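Local coordinates for uncharacterized protein (Bacteroides caccae, PDB 4L7A) that is of unknown function but is probably a zinc-dependent metallopeptidase, at residues 46-57 and 95-104; 160-168 and 228-236. All coordinates share one frame; numbering follows the deposited sequence. Where two conformers were deposited one is given.

Contact 1 (46-57 and 95-104); sequences IESDYTHNLVPT and HLIGSASWDK
Over one face of the imidazole of His95 lies Ile46, whose CG1 sits 3.9 Å from the centroid of the ring and 12° off its normal, a CH-pi contact made almost over the centre. Its CG2, anti to the backbone N, reaches ND1 of the same ring and also Ile97 CD1. Ile97 is shared further: its CG2 meets Leu54 CD1 at 3.6 Å, so one side chain of strand 93-98, an inner strand of the mixed sheet between 38-40 and 115-122, joins both arms of the loop 46-57. The other flat group is the amide of Asn53, turned 26° from the carboxylate plane of Asp103. A type I beta turn, Thr51 to Leu54, presents it, with an ST turn in which Asn53 N donates to Thr51 OG1. In the conformer given, Ser99 OG donates to Ser101 O and accepts from Asn53 ND2 at 3.3 Å, tilted 19° out of the amide plane; a second conformer of Ser99 makes this bond less certain. ND2 also donates weakly to Asp103 OD1, while Lys104 CG packs against the amide. An alanine at Asn53 would probably leave Ser99 OG and Asp103 OD1 without their shared donor and open a gap beside Lys104 CG. The backbones meet in a single beta bridge, Leu54 with Ser99, where Ala100 N donates to Asn53 O at 2.9 Å. Gly98 fits closely here, since a CB on it would collide with Val55 O and Pro56 O. The Val55 N bond to Gly98 O is weak, and beyond it one water donates to Val55 O and Thr57 OG1 and accepts from Gly98 N, while a second links Thr57 OG1 to Leu96 O. Past the bridge the hold thus rests largely on water, which implies a loop docked on the strand's end and not an added strand.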
ATOM      1  N   ILE A  46       1.446  10.027  19.399  1.00 43.90           N
ATOM      2  CA  ILE A  46       1.693  10.425  18.023  1.00 45.66           C
ATOM      3  C   ILE A  46       2.033  11.913  17.982  1.00 44.88           C
ATOM      4  O   ILE A  46       1.329  12.771  18.519  1.00 41.67           O
ATOM      5  CB  ILE A  46       0.468  10.098  17.088  1.00 45.19           C
ATOM      6  CG1 ILE A  46       0.345   8.576  16.923  1.00 44.90           C
ATOM      7  CG2 ILE A  46       0.656  10.757  15.737  1.00 44.71           C
ATOM      8  CD1 ILE A  46      -0.793   8.110  16.120  1.00 46.02           C
ATOM      9  N   GLU A  47       3.103  12.214  17.284  1.00 46.62           N
ATOM     10  CA  GLU A  47       3.534  13.579  17.142  1.00 50.95           C
ATOM     11  C   GLU A  47       3.642  13.883  15.638  1.00 43.28           C
ATOM     12  O   GLU A  47       4.419  13.256  14.929  1.00 40.42           O
ATOM     13  CB  GLU A  47       4.850  13.739  17.921  1.00 57.58           C
ATOM     14  CG  GLU A  47       5.932  14.608  17.320  1.00 60.42           C
ATOM     15  CD  GLU A  47       7.146  14.664  18.235  1.00 67.62           C
ATOM     16  OE1 GLU A  47       6.991  14.381  19.452  1.00 72.37           O
ATOM     17  OE2 GLU A  47       8.255  14.978  17.738  1.00 73.42           O
ATOM     18  N   SER A  48       2.824  14.824  15.159  1.00 41.77           N
ATOM     19  CA  SER A  48       2.950  15.323  13.787  1.00 37.01           C
ATOM     20  C   SER A  48       2.316  16.669  13.562  1.00 34.59           C
ATOM     21  O   SER A  48       1.673  17.242  14.428  1.00 33.14           O
ATOM     22  CB  SER A  48       2.532  14.298  12.722  1.00 38.09           C
ATOM     23  OG  SER A  48       1.208  13.888  12.799  1.00 40.24           O
ATOM     24  N   ASP A  49       2.590  17.201  12.389  1.00 30.04           N
ATOM     25  CA  ASP A  49       1.922  18.375  11.909  1.00 30.43           C
ATOM     26  C   ASP A  49       0.455  18.014  11.666  1.00 27.49           C
ATOM     27  O   ASP A  49       0.104  16.854  11.492  1.00 26.90           O
ATOM     28  CB  ASP A  49       2.626  18.858  10.636  1.00 31.18           C
ATOM     29  CG  ASP A  49       4.083  19.218  10.900  1.00 34.46           C
ATOM     30  OD1 ASP A  49       4.372  19.835  11.954  1.00 35.26           O
ATOM     31  OD2 ASP A  49       4.946  18.830  10.080  1.00 39.58           O
ATOM     32  N   TYR A  50      -0.405  19.011  11.668  1.00 24.63           N
ATOM     33  CA  TYR A  50      -1.836  18.759  11.574  1.00 22.04           C
ATOM     34  C   TYR A  50      -2.478  19.854  10.698  1.00 21.75           C
ATOM     35  O   TYR A  50      -1.823  20.856  10.385  1.00 22.30           O
ATOM     36  CB  TYR A  50      -2.459  18.743  12.999  1.00 20.12           C
ATOM     37  CG  TYR A  50      -2.308  20.014  13.751  1.00 20.24           C
ATOM     38  CD1 TYR A  50      -1.143  20.273  14.398  1.00 21.53           C
ATOM     39  CD2 TYR A  50      -3.302  21.004  13.760  1.00 21.01           C
ATOM     40  CE1 TYR A  50      -0.945  21.442  15.044  1.00 22.67           C
ATOM     41  CE2 TYR A  50      -3.130  22.163  14.367  1.00 21.29           C
ATOM     42  CZ  TYR A  50      -1.913  22.393  15.024  1.00 24.01           C
ATOM     43  OH  TYR A  50      -1.580  23.558  15.655  1.00 23.92           O
ATOM     44  N   THR A  51      -3.764  19.672  10.357  1.00 20.83           N
ATOM     45  CA  THR A  51      -4.540  20.690   9.681  1.00 20.80           C
ATOM     46  C   THR A  51      -5.832  20.911  10.458  1.00 21.98           C
ATOM     47  O   THR A  51      -6.043  20.261  11.482  1.00 21.49           O
ATOM     48  CB  THR A  51      -4.855  20.287   8.233  1.00 20.68           C
ATOM     49  OG1 THR A  51      -5.839  19.241   8.196  1.00 20.54           O
ATOM     50  CG2 THR A  51      -3.609  19.888   7.485  1.00 19.57           C
ATOM     51  N   HIS A  52      -6.718  21.779   9.972  1.00 22.55           N
ATOM     52  CA  HIS A  52      -8.042  21.949  10.603  1.00 23.03           C
ATOM     53  C   HIS A  52      -8.957  20.739  10.406  1.00 24.31           C
ATOM     54  O   HIS A  52     -10.013  20.614  11.082  1.00 25.52           O
ATOM     55  CB  HIS A  52      -8.739  23.210  10.133  1.00 22.28           C
ATOM     56  CG  HIS A  52      -8.087  24.437  10.622  1.00 23.84           C
ATOM     57  ND1 HIS A  52      -8.475  25.701  10.230  1.00 24.71           N
ATOM     58  CD2 HIS A  52      -7.070  24.603  11.505  1.00 24.06           C
ATOM     59  CE1 HIS A  52      -7.733  26.595  10.871  1.00 26.31           C
ATOM     60  NE2 HIS A  52      -6.874  25.952  11.647  1.00 25.51           N
ATOM     61  N   ASN A  53      -8.544  19.829   9.537  1.00 23.72           N
ATOM     62  CA  ASN A  53      -9.173  18.542   9.441  1.00 24.69           C
ATOM     63  C   ASN A  53      -8.971  17.538  10.561  1.00 24.13           C
ATOM     64  O   ASN A  53      -9.587  16.477  10.537  1.00 23.29           O
ATOM     65  CB  ASN A  53      -8.751  17.871   8.160  1.00 27.33           C
ATOM     66  CG  ASN A  53      -9.809  17.946   7.138  1.00 31.66           C
ATOM     67  OD1 ASN A  53     -10.491  18.987   7.017  1.00 29.74           O
ATOM     68  ND2 ASN A  53      -9.990  16.830   6.369  1.00 36.19           N
ATOM     69  N   LEU A  54      -8.051  17.806  11.476  1.00 23.07           N
ATOM     70  CA  LEU A  54      -7.805  16.881  12.569  1.00 22.82           C
ATOM     71  C   LEU A  54      -9.086  16.717  13.435  1.00 23.24           C
ATOM     72  O   LEU A  54      -9.726  17.702  13.778  1.00 20.39           O
ATOM     73  CB  LEU A  54      -6.715  17.429  13.459  1.00 22.45           C
ATOM     74  CG  LEU A  54      -6.264  16.475  14.569  1.00 23.06           C
ATOM     75  CD1 LEU A  54      -5.670  15.224  13.991  1.00 21.64           C
ATOM     76  CD2 LEU A  54      -5.191  17.182  15.430  1.00 23.91           C
ATOM     77  N   VAL A  55      -9.428  15.467  13.725  1.00 23.93           N
ATOM     78  CA  VAL A  55     -10.503  15.083  14.666  1.00 25.38           C
ATOM     79  C   VAL A  55      -9.956  13.942  15.559  1.00 25.82           C
ATOM     80  O   VAL A  55      -8.958  13.316  15.217  1.00 23.60           O
ATOM     81  CB  VAL A  55     -11.787  14.586  13.939  1.00 26.21           C
ATOM     82  CG1 VAL A  55     -12.384  15.673  13.078  1.00 28.34           C
ATOM     83  CG2 VAL A  55     -11.522  13.335  13.071  1.00 27.16           C
ATOM     84  N   PRO A  56     -10.590  13.696  16.712  1.00 25.71           N
ATOM     85  CA  PRO A  56     -10.132  12.589  17.523  1.00 26.04           C
ATOM     86  C   PRO A  56     -10.122  11.270  16.736  1.00 25.90           C
ATOM     87  O   PRO A  56     -10.976  11.020  15.878  1.00 23.36           O
ATOM     88  CB  PRO A  56     -11.166  12.542  18.649  1.00 25.72           C
ATOM     89  CG  PRO A  56     -11.637  13.925  18.753  1.00 26.54           C
ATOM     90  CD  PRO A  56     -11.724  14.397  17.327  1.00 26.30           C
ATOM     91  N   THR A  57      -9.137  10.448  17.025  1.00 26.22           N
ATOM     92  CA  THR A  57      -8.984   9.166  16.370  1.00 26.48           C
ATOM     93  C   THR A  57     -10.041   8.227  16.915  1.00 27.18           C
ATOM     94  O   THR A  57     -10.062   7.979  18.099  1.00 27.72           O
ATOM     95  CB  THR A  57      -7.561   8.626  16.654  1.00 26.27           C
ATOM     96  OG1 THR A  57      -6.603   9.606  16.160  1.00 26.56           O
ATOM     97  CG2 THR A  57      -7.326   7.295  15.981  1.00 24.66           C
ATOM     98  N   HIS A  95       0.962   4.842  11.936  1.00 23.02           N
ATOM     99  CA  HIS A  95       0.197   5.717  12.855  1.00 23.48           C
ATOM    100  C   HIS A  95      -1.157   5.874  12.251  1.00 20.96           C
ATOM    101  O   HIS A  95      -1.241   6.076  11.057  1.00 20.37           O
ATOM    102  CB  HIS A  95       0.752   7.130  12.898  1.00 26.61           C
ATOM    103  CG  HIS A  95       2.002   7.269  13.689  1.00 31.35           C
ATOM    104  ND1 HIS A  95       2.614   8.490  13.891  1.00 40.63           N
ATOM    105  CD2 HIS A  95       2.731   6.366  14.383  1.00 32.79           C
ATOM    106  CE1 HIS A  95       3.686   8.333  14.656  1.00 38.65           C
ATOM    107  NE2 HIS A  95       3.775   7.050  14.971  1.00 40.24           N
ATOM    108  N   LEU A  96      -2.198   5.801  13.043  1.00 19.46           N
ATOM    109  CA  LEU A  96      -3.528   6.180  12.592  1.00 18.79           C
ATOM    110  C   LEU A  96      -3.829   7.526  13.208  1.00 19.14           C
ATOM    111  O   LEU A  96      -3.612   7.728  14.415  1.00 17.57           O
ATOM    112  CB  LEU A  96      -4.589   5.193  13.040  1.00 19.59           C
ATOM    113  CG  LEU A  96      -4.402   3.751  12.684  1.00 20.32           C
ATOM    114  CD1 LEU A  96      -5.680   2.992  12.985  1.00 20.45           C
ATOM    115  CD2 LEU A  96      -4.067   3.620  11.207  1.00 21.43           C
ATOM    116  N   ILE A  97      -4.299   8.447  12.376  1.00 17.74           N
ATOM    117  CA  ILE A  97      -4.713   9.767  12.815  1.00 18.32           C
ATOM    118  C   ILE A  97      -6.082  10.045  12.280  1.00 19.92           C
ATOM    119  O   ILE A  97      -6.391   9.736  11.131  1.00 20.16           O
ATOM    120  CB  ILE A  97      -3.747  10.853  12.335  1.00 18.33           C
ATOM    121  CG1 ILE A  97      -2.394  10.643  12.976  1.00 20.16           C
ATOM    122  CG2 ILE A  97      -4.221  12.218  12.691  1.00 18.90           C
ATOM    123  CD1 ILE A  97      -1.289  11.693  12.489  1.00 20.48           C
ATOM    124  N   GLY A  98      -6.930  10.642  13.103  1.00 22.84           N
ATOM    125  CA  GLY A  98      -8.301  10.931  12.634  1.00 23.11           C
ATOM    126  C   GLY A  98      -8.397  12.156  11.718  1.00 23.02           C
ATOM    127  O   GLY A  98      -7.744  13.161  11.955  1.00 21.85           O
ATOM    128  N   SER A  99      -9.241  12.055  10.686  1.00 23.78           N
ATOM    129  CA  SER A  99      -9.512  13.155   9.802  0.50 23.71           C
ATOM    130  C   SER A  99     -10.995  13.330   9.488  1.00 23.57           C
ATOM    131  O   SER A  99     -11.738  12.353   9.377  1.00 21.64           O
ATOM    132  CB  SER A  99      -8.764  12.922   8.507  0.50 24.79           C
ATOM    133  OG  SER A  99      -8.788  14.085   7.713  0.50 23.85           O
ATOM    134  N   ALA A 100     -11.407  14.590   9.355  1.00 23.91           N
ATOM    135  CA  ALA A 100     -12.762  14.967   9.069  1.00 23.99           C
ATOM    136  C   ALA A 100     -13.226  14.480   7.702  1.00 24.51           C
ATOM    137  O   ALA A 100     -14.380  14.201   7.551  1.00 24.28           O
ATOM    138  CB  ALA A 100     -12.923  16.455   9.166  1.00 24.51           C
ATOM    139  N   SER A 101     -12.313  14.341   6.743  1.00 24.92           N
ATOM    140  CA  SER A 101     -12.637  13.815   5.426  0.50 25.54           C
ATOM    141  C   SER A 101     -11.398  13.278   4.719  1.00 25.82           C
ATOM    142  O   SER A 101     -10.267  13.338   5.267  1.00 23.87           O
ATOM    143  CB  SER A 101     -13.274  14.903   4.566  0.50 26.63           C
ATOM    144  OG  SER A 101     -13.834  14.344   3.392  0.50 27.61           O
ATOM    145  N   TRP A 102     -11.627  12.772   3.509  1.00 27.65           N
ATOM    146  CA  TRP A 102     -10.578  12.269   2.632  1.00 33.84           C
ATOM    147  C   TRP A 102      -9.956  13.346   1.765  1.00 37.67           C
ATOM    148  O   TRP A 102      -8.945  13.099   1.122  1.00 37.31           O
ATOM    149  CB  TRP A 102     -11.140  11.209   1.690  1.00 37.34           C
ATOM    150  CG  TRP A 102     -12.066  11.731   0.651  1.00 42.46           C
ATOM    151  CD1 TRP A 102     -11.727  12.329  -0.541  1.00 44.06           C
ATOM    152  CD2 TRP A 102     -13.481  11.667   0.677  1.00 46.48           C
ATOM    153  NE1 TRP A 102     -12.850  12.682  -1.225  1.00 51.19           N
ATOM    154  CE2 TRP A 102     -13.949  12.283  -0.507  1.00 50.69           C
ATOM    155  CE3 TRP A 102     -14.407  11.178   1.599  1.00 54.12           C
ATOM    156  CZ2 TRP A 102     -15.308  12.403  -0.807  1.00 55.44           C
ATOM    157  CZ3 TRP A 102     -15.792  11.306   1.307  1.00 59.53           C
ATOM    158  CH2 TRP A 102     -16.217  11.911   0.109  1.00 60.56           C
ATOM    159  N   ASP A 103     -10.570  14.531   1.745  1.00 40.29           N
ATOM    160  CA  ASP A 103     -10.210  15.607   0.801  1.00 42.76           C
ATOM    161  C   ASP A 103      -8.801  16.233   0.960  1.00 39.70           C
ATOM    162  O   ASP A 103      -8.306  16.798   0.021  1.00 39.19           O
ATOM    163  CB  ASP A 103     -11.288  16.726   0.817  1.00 45.50           C
ATOM    164  CG  ASP A 103     -11.325  17.504   2.144  1.00 49.13           C
ATOM    165  OD1 ASP A 103     -10.723  17.069   3.157  1.00 53.09           O
ATOM    166  OD2 ASP A 103     -11.988  18.557   2.204  1.00 58.69           O
ATOM    167  N   LYS A 104      -8.177  16.174   2.127  1.00 44.66           N
ATOM    168  CA  LYS A 104      -6.775  16.610   2.284  1.00 47.21           C
ATOM    169  C   LYS A 104      -5.797  15.425   2.177  1.00 42.51           C
ATOM    170  O   LYS A 104      -4.803  15.427   2.877  1.00 46.38           O
ATOM    171  CB  LYS A 104      -6.499  17.185   3.684  1.00 48.96           C
ATOM    172  CG  LYS A 104      -7.434  18.228   4.195  1.00 53.95           C
ATOM    173  CD  LYS A 104      -7.145  19.556   3.641  1.00 55.38           C
ATOM    174  CE  LYS A 104      -7.610  20.617   4.593  1.00 60.31           C
ATOM    175  NZ  LYS A 104      -7.806  21.874   3.822  1.00 64.72           N
TER
HETATM  176  O   HOH W   1      -6.759  12.097  15.886  1.00 33.46           O
HETATM  177  O   HOH W   2      -4.343   8.551  16.836  1.00 26.86           O

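Contact 2 (160-168 and 228-236); sequences YDKISAGNY and IIDQKLAMV
A chi1 of -172° swings the Tyr160 ring away from its own backbone N and across the side chain of Lys232, which is extended beyond CG and runs on to Ser164; the two side chains cross at about a right angle, and Tyr160 OH lies 3.5 Å from Lys232 CD. This is knob-into-hole packing of the short, weakly bonded helical turn about 160-163 on the long helix 211-244: Ile163 is the knob, set among Ile228, Gln231, Lys232 and Met235. Its CG2 meets Ile228 CG2 at 3.7 Å, and its CG1 lies against the amide end of Gln231. In selenomethionine Met235 an extended chi1 and chi2 carry SE to the edge of the Tyr160 ring, 5.4 Å from the centroid, a Met-aromatic contact; the bend at chi3 (-66°) turns CE toward Ile163 CD1.

The polar centre is the ammonium of Lys232, which forms a salt bridge with Asp198 of helix 195-208 and a hydrogen bond to Gly185 O. Tyr160 OH and Tyr168 OH also bond to the Asp198 carboxylate, so Asp198 joins 160-168 to helix 211-244, and its negative charge is probably offset by the ammonium and the two hydroxyls. Within the contact, Lys232 NZ donates to Ser164 OG at 2.8 Å.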
ATOM      1  N   TYR A 160      15.877  -2.450 -16.719  1.00 24.14           N
ATOM      2  CA  TYR A 160      14.526  -1.888 -16.606  1.00 23.23           C
ATOM      3  C   TYR A 160      14.567  -0.440 -16.994  1.00 23.94           C
ATOM      4  O   TYR A 160      13.663   0.055 -17.698  1.00 21.94           O
ATOM      5  CB  TYR A 160      13.962  -2.009 -15.170  1.00 23.44           C
ATOM      6  CG  TYR A 160      12.531  -1.623 -15.034  1.00 23.33           C
ATOM      7  CD1 TYR A 160      12.164  -0.300 -14.888  1.00 24.45           C
ATOM      8  CD2 TYR A 160      11.527  -2.585 -15.034  1.00 22.87           C
ATOM      9  CE1 TYR A 160      10.821   0.043 -14.783  1.00 23.94           C
ATOM     10  CE2 TYR A 160      10.220  -2.266 -14.900  1.00 22.05           C
ATOM     11  CZ  TYR A 160       9.860  -0.963 -14.790  1.00 23.69           C
ATOM     12  OH  TYR A 160       8.534  -0.659 -14.674  1.00 23.21           O
ATOM     13  N   ASP A 161      15.604   0.235 -16.523  1.00 24.73           N
ATOM     14  CA  ASP A 161      15.759   1.651 -16.730  1.00 26.98           C
ATOM     15  C   ASP A 161      15.842   2.026 -18.180  1.00 29.17           C
ATOM     16  O   ASP A 161      15.476   3.134 -18.537  1.00 30.74           O
ATOM     17  CB  ASP A 161      17.026   2.131 -16.049  1.00 29.02           C
ATOM     18  CG  ASP A 161      16.947   2.058 -14.533  1.00 29.34           C
ATOM     19  OD1 ASP A 161      15.989   1.544 -13.952  1.00 32.32           O
ATOM     20  OD2 ASP A 161      17.879   2.494 -13.867  1.00 35.49           O
ATOM     21  N   LYS A 162      16.327   1.133 -19.030  1.00 30.09           N
ATOM     22  CA  LYS A 162      16.473   1.481 -20.438  1.00 35.45           C
ATOM     23  C   LYS A 162      15.169   1.431 -21.204  1.00 34.94           C
ATOM     24  O   LYS A 162      15.044   2.087 -22.246  1.00 34.12           O
ATOM     25  CB  LYS A 162      17.397   0.498 -21.164  1.00 38.01           C
ATOM     26  CG  LYS A 162      18.787   0.488 -20.659  1.00 41.86           C
ATOM     27  CD  LYS A 162      19.556  -0.552 -21.447  1.00 46.07           C
ATOM     28  CE  LYS A 162      20.982  -0.656 -20.984  1.00 48.74           C
ATOM     29  NZ  LYS A 162      21.660  -1.642 -21.882  1.00 52.72           N
ATOM     30  N   ILE A 163      14.223   0.623 -20.726  1.00 30.13           N
ATOM     31  CA  ILE A 163      13.021   0.350 -21.501  1.00 30.45           C
ATOM     32  C   ILE A 163      12.339   1.657 -21.965  1.00 28.05           C
ATOM     33  O   ILE A 163      12.044   1.812 -23.138  1.00 27.23           O
ATOM     34  CB  ILE A 163      12.039  -0.539 -20.748  1.00 29.92           C
ATOM     35  CG1 ILE A 163      12.650  -1.932 -20.586  1.00 30.78           C
ATOM     36  CG2 ILE A 163      10.740  -0.688 -21.522  1.00 31.00           C
ATOM     37  CD1 ILE A 163      11.987  -2.769 -19.555  1.00 29.88           C
ATOM     38  N   SER A 164      12.162   2.603 -21.075  1.00 26.51           N
ATOM     39  CA  SER A 164      11.509   3.864 -21.436  1.00 26.61           C
ATOM     40  C   SER A 164      12.457   5.059 -21.380  1.00 27.27           C
ATOM     41  O   SER A 164      12.019   6.181 -21.240  1.00 28.01           O
ATOM     42  CB  SER A 164      10.329   4.099 -20.516  1.00 26.34           C
ATOM     43  OG  SER A 164       9.260   3.199 -20.735  1.00 25.22           O
ATOM     44  N   ALA A 165      13.765   4.824 -21.483  1.00 29.97           N
ATOM     45  CA  ALA A 165      14.775   5.930 -21.530  1.00 30.85           C
ATOM     46  C   ALA A 165      14.382   6.924 -22.596  1.00 28.90           C
ATOM     47  O   ALA A 165      14.061   6.565 -23.682  1.00 27.88           O
ATOM     48  CB  ALA A 165      16.206   5.389 -21.833  1.00 31.06           C
ATOM     49  N   GLY A 166      14.364   8.189 -22.266  1.00 29.68           N
ATOM     50  CA  GLY A 166      13.955   9.175 -23.242  1.00 29.03           C
ATOM     51  C   GLY A 166      12.558   9.676 -22.961  1.00 30.00           C
ATOM     52  O   GLY A 166      12.243  10.773 -23.345  1.00 30.43           O
ATOM     53  N   ASN A 167      11.729   8.929 -22.225  1.00 28.70           N
ATOM     54  CA  ASN A 167      10.358   9.372 -21.994  1.00 27.14           C
ATOM     55  C   ASN A 167      10.016   9.755 -20.556  1.00 27.29           C
ATOM     56  O   ASN A 167       8.878  10.137 -20.296  1.00 25.49           O
ATOM     57  CB  ASN A 167       9.402   8.278 -22.481  1.00 26.90           C
ATOM     58  CG  ASN A 167       9.372   8.195 -23.972  1.00 27.35           C
ATOM     59  OD1 ASN A 167       9.517   9.186 -24.615  1.00 30.84           O
ATOM     60  ND2 ASN A 167       9.231   7.019 -24.521  1.00 26.18           N
ATOM     61  N   TYR A 168      10.990   9.674 -19.649  1.00 25.27           N
ATOM     62  CA  TYR A 168      10.771  10.058 -18.273  1.00 25.95           C
ATOM     63  C   TYR A 168      10.719  11.585 -18.128  1.00 27.82           C
ATOM     64  O   TYR A 168      11.371  12.287 -18.847  1.00 27.57           O
ATOM     65  CB  TYR A 168      11.878   9.484 -17.378  1.00 23.82           C
ATOM     66  CG  TYR A 168      11.726   7.986 -17.142  1.00 23.00           C
ATOM     67  CD1 TYR A 168      10.736   7.502 -16.309  1.00 21.79           C
ATOM     68  CD2 TYR A 168      12.513   7.073 -17.798  1.00 24.52           C
ATOM     69  CE1 TYR A 168      10.570   6.159 -16.085  1.00 21.76           C
ATOM     70  CE2 TYR A 168      12.349   5.665 -17.598  1.00 24.15           C
ATOM     71  CZ  TYR A 168      11.362   5.234 -16.742  1.00 22.43           C
ATOM     72  OH  TYR A 168      11.168   3.912 -16.501  1.00 22.92           O
ATOM     73  N   ILE A 228       5.226  -2.414 -24.214  1.00 24.30           N
ATOM     74  CA  ILE A 228       6.148  -1.836 -23.274  1.00 23.97           C
ATOM     75  C   ILE A 228       5.760  -2.189 -21.799  1.00 23.34           C
ATOM     76  O   ILE A 228       6.612  -2.592 -20.998  1.00 20.35           O
ATOM     77  CB  ILE A 228       6.271  -0.337 -23.472  1.00 24.32           C
ATOM     78  CG1 ILE A 228       6.823  -0.018 -24.871  1.00 24.63           C
ATOM     79  CG2 ILE A 228       7.254   0.199 -22.481  1.00 24.83           C
ATOM     80  CD1 ILE A 228       6.594   1.441 -25.320  1.00 24.33           C
ATOM     81  N   ILE A 229       4.477  -2.066 -21.486  1.00 22.77           N
ATOM     82  CA  ILE A 229       3.966  -2.459 -20.191  1.00 23.66           C
ATOM     83  C   ILE A 229       4.153  -3.967 -19.974  1.00 26.24           C
ATOM     84  O   ILE A 229       4.593  -4.379 -18.880  1.00 22.93           O
ATOM     85  CB  ILE A 229       2.553  -2.043 -19.992  1.00 24.20           C
ATOM     86  CG1 ILE A 229       2.490  -0.527 -19.958  1.00 25.13           C
ATOM     87  CG2 ILE A 229       2.005  -2.560 -18.652  1.00 25.31           C
ATOM     88  CD1 ILE A 229       1.102   0.032 -20.027  1.00 26.05           C
ATOM     89  N   ASP A 230       3.869  -4.766 -21.007  1.00 24.89           N
ATOM     90  CA  ASP A 230       4.086  -6.198 -20.930  1.00 28.20           C
ATOM     91  C   ASP A 230       5.550  -6.539 -20.588  1.00 27.17           C
ATOM     92  O   ASP A 230       5.818  -7.353 -19.719  1.00 24.98           O
ATOM     93  CB  ASP A 230       3.679  -6.883 -22.246  1.00 33.27           C
ATOM     94  CG  ASP A 230       2.140  -6.919 -22.435  1.00 37.58           C
ATOM     95  OD1 ASP A 230       1.418  -6.972 -21.409  1.00 41.10           O
ATOM     96  OD2 ASP A 230       1.676  -6.919 -23.600  1.00 47.69           O
ATOM     97  N   GLN A 231       6.486  -5.868 -21.232  1.00 26.06           N
ATOM     98  CA  GLN A 231       7.896  -6.134 -20.980  1.00 27.01           C
ATOM     99  C   GLN A 231       8.306  -5.777 -19.529  1.00 24.94           C
ATOM    100  O   GLN A 231       9.026  -6.542 -18.867  1.00 22.72           O
ATOM    101  CB  GLN A 231       8.725  -5.343 -21.985  1.00 29.83           C
ATOM    102  CG  GLN A 231      10.192  -5.525 -21.800  1.00 33.10           C
ATOM    103  CD  GLN A 231      10.982  -4.698 -22.787  1.00 36.12           C
ATOM    104  OE1 GLN A 231      10.430  -4.009 -23.623  1.00 36.55           O
ATOM    105  NE2 GLN A 231      12.279  -4.796 -22.705  1.00 40.15           N
ATOM    106  N   LYS A 232       7.852  -4.613 -19.052  1.00 21.73           N
ATOM    107  CA  LYS A 232       8.104  -4.182 -17.681  1.00 21.53           C
ATOM    108  C   LYS A 232       7.539  -5.152 -16.667  1.00 21.76           C
ATOM    109  O   LYS A 232       8.229  -5.581 -15.699  1.00 21.97           O
ATOM    110  CB  LYS A 232       7.504  -2.775 -17.443  1.00 20.87           C
ATOM    111  CG  LYS A 232       8.271  -1.712 -18.184  1.00 20.41           C
ATOM    112  CD  LYS A 232       7.649  -0.322 -18.005  1.00 19.67           C
ATOM    113  CE  LYS A 232       8.518   0.724 -18.605  1.00 20.31           C
ATOM    114  NZ  LYS A 232       7.882   2.114 -18.529  1.00 20.53           N
ATOM    115  N   LEU A 233       6.296  -5.554 -16.897  1.00 21.22           N
ATOM    116  CA  LEU A 233       5.656  -6.505 -15.980  1.00 21.12           C
ATOM    117  C   LEU A 233       6.338  -7.853 -15.967  1.00 21.64           C
ATOM    118  O   LEU A 233       6.459  -8.465 -14.902  1.00 20.56           O
ATOM    119  CB  LEU A 233       4.177  -6.647 -16.294  1.00 21.03           C
ATOM    120  CG  LEU A 233       3.401  -7.681 -15.494  1.00 21.20           C
ATOM    121  CD1 LEU A 233       3.260  -7.282 -14.037  1.00 20.83           C
ATOM    122  CD2 LEU A 233       1.998  -7.885 -16.111  1.00 24.26           C
ATOM    123  N   ALA A 234       6.792  -8.336 -17.130  1.00 22.88           N
ATOM    124  CA  ALA A 234       7.468  -9.617 -17.147  1.00 23.94           C
ATOM    125  C   ALA A 234       8.764  -9.512 -16.340  1.00 24.18           C
ATOM    126  O   ALA A 234       9.135 -10.421 -15.572  1.00 24.26           O
ATOM    127  CB  ALA A 234       7.754 -10.048 -18.535  1.00 25.76           C
HETATM  128  N   MSE A 235       9.453  -8.395 -16.497  1.00 25.07           N
HETATM  129  CA  MSE A 235      10.711  -8.188 -15.792  1.00 26.17           C
HETATM  130  C   MSE A 235      10.512  -8.102 -14.265  1.00 25.21           C
HETATM  131  O   MSE A 235      11.274  -8.681 -13.487  1.00 24.35           O
HETATM  132  CB  MSE A 235      11.392  -6.936 -16.304  1.00 28.15           C
HETATM  133  CG  MSE A 235      12.849  -6.872 -15.822  1.00 32.41           C
HETATM  134 SE   MSE A 235      13.901  -5.520 -16.784  0.75 36.87          SE
HETATM  135  CE  MSE A 235      13.894  -6.278 -18.546  1.00 34.71           C
ATOM    136  N   VAL A 236       9.467  -7.403 -13.842  1.00 23.88           N
ATOM    137  CA  VAL A 236       9.086  -7.366 -12.415  1.00 23.91           C
ATOM    138  C   VAL A 236       8.737  -8.774 -11.874  1.00 24.06           C
ATOM    139  O   VAL A 236       9.214  -9.163 -10.815  1.00 22.53           O
ATOM    140  CB  VAL A 236       7.893  -6.408 -12.160  1.00 23.42           C
ATOM    141  CG1 VAL A 236       7.432  -6.445 -10.689  1.00 24.67           C
ATOM    142  CG2 VAL A 236       8.307  -4.992 -12.496  1.00 23.85           C
TER

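Contacts 1 and 2 lie on opposite sides of the chain's centre, their own centres 37 Å apart. Both segments of contact 1 precede those of contact 2 in the chain. Contact 1 packs the loop between strand 38-40 and helix 59-81 on strand 93-98, an inner strand of the mixed four-stranded sheet. Contact 2 packs helix on helix, joining the short turn of helix about 160-163 and the residues after it to helix 211-244. The two share no helix or strand, yet all four segments lie in the region that resembles zinc-binding metallopeptidases. With about 26 Å between their nearest atoms, neither touches the other, and each is a separate local closure, one at the sheet and one among helices.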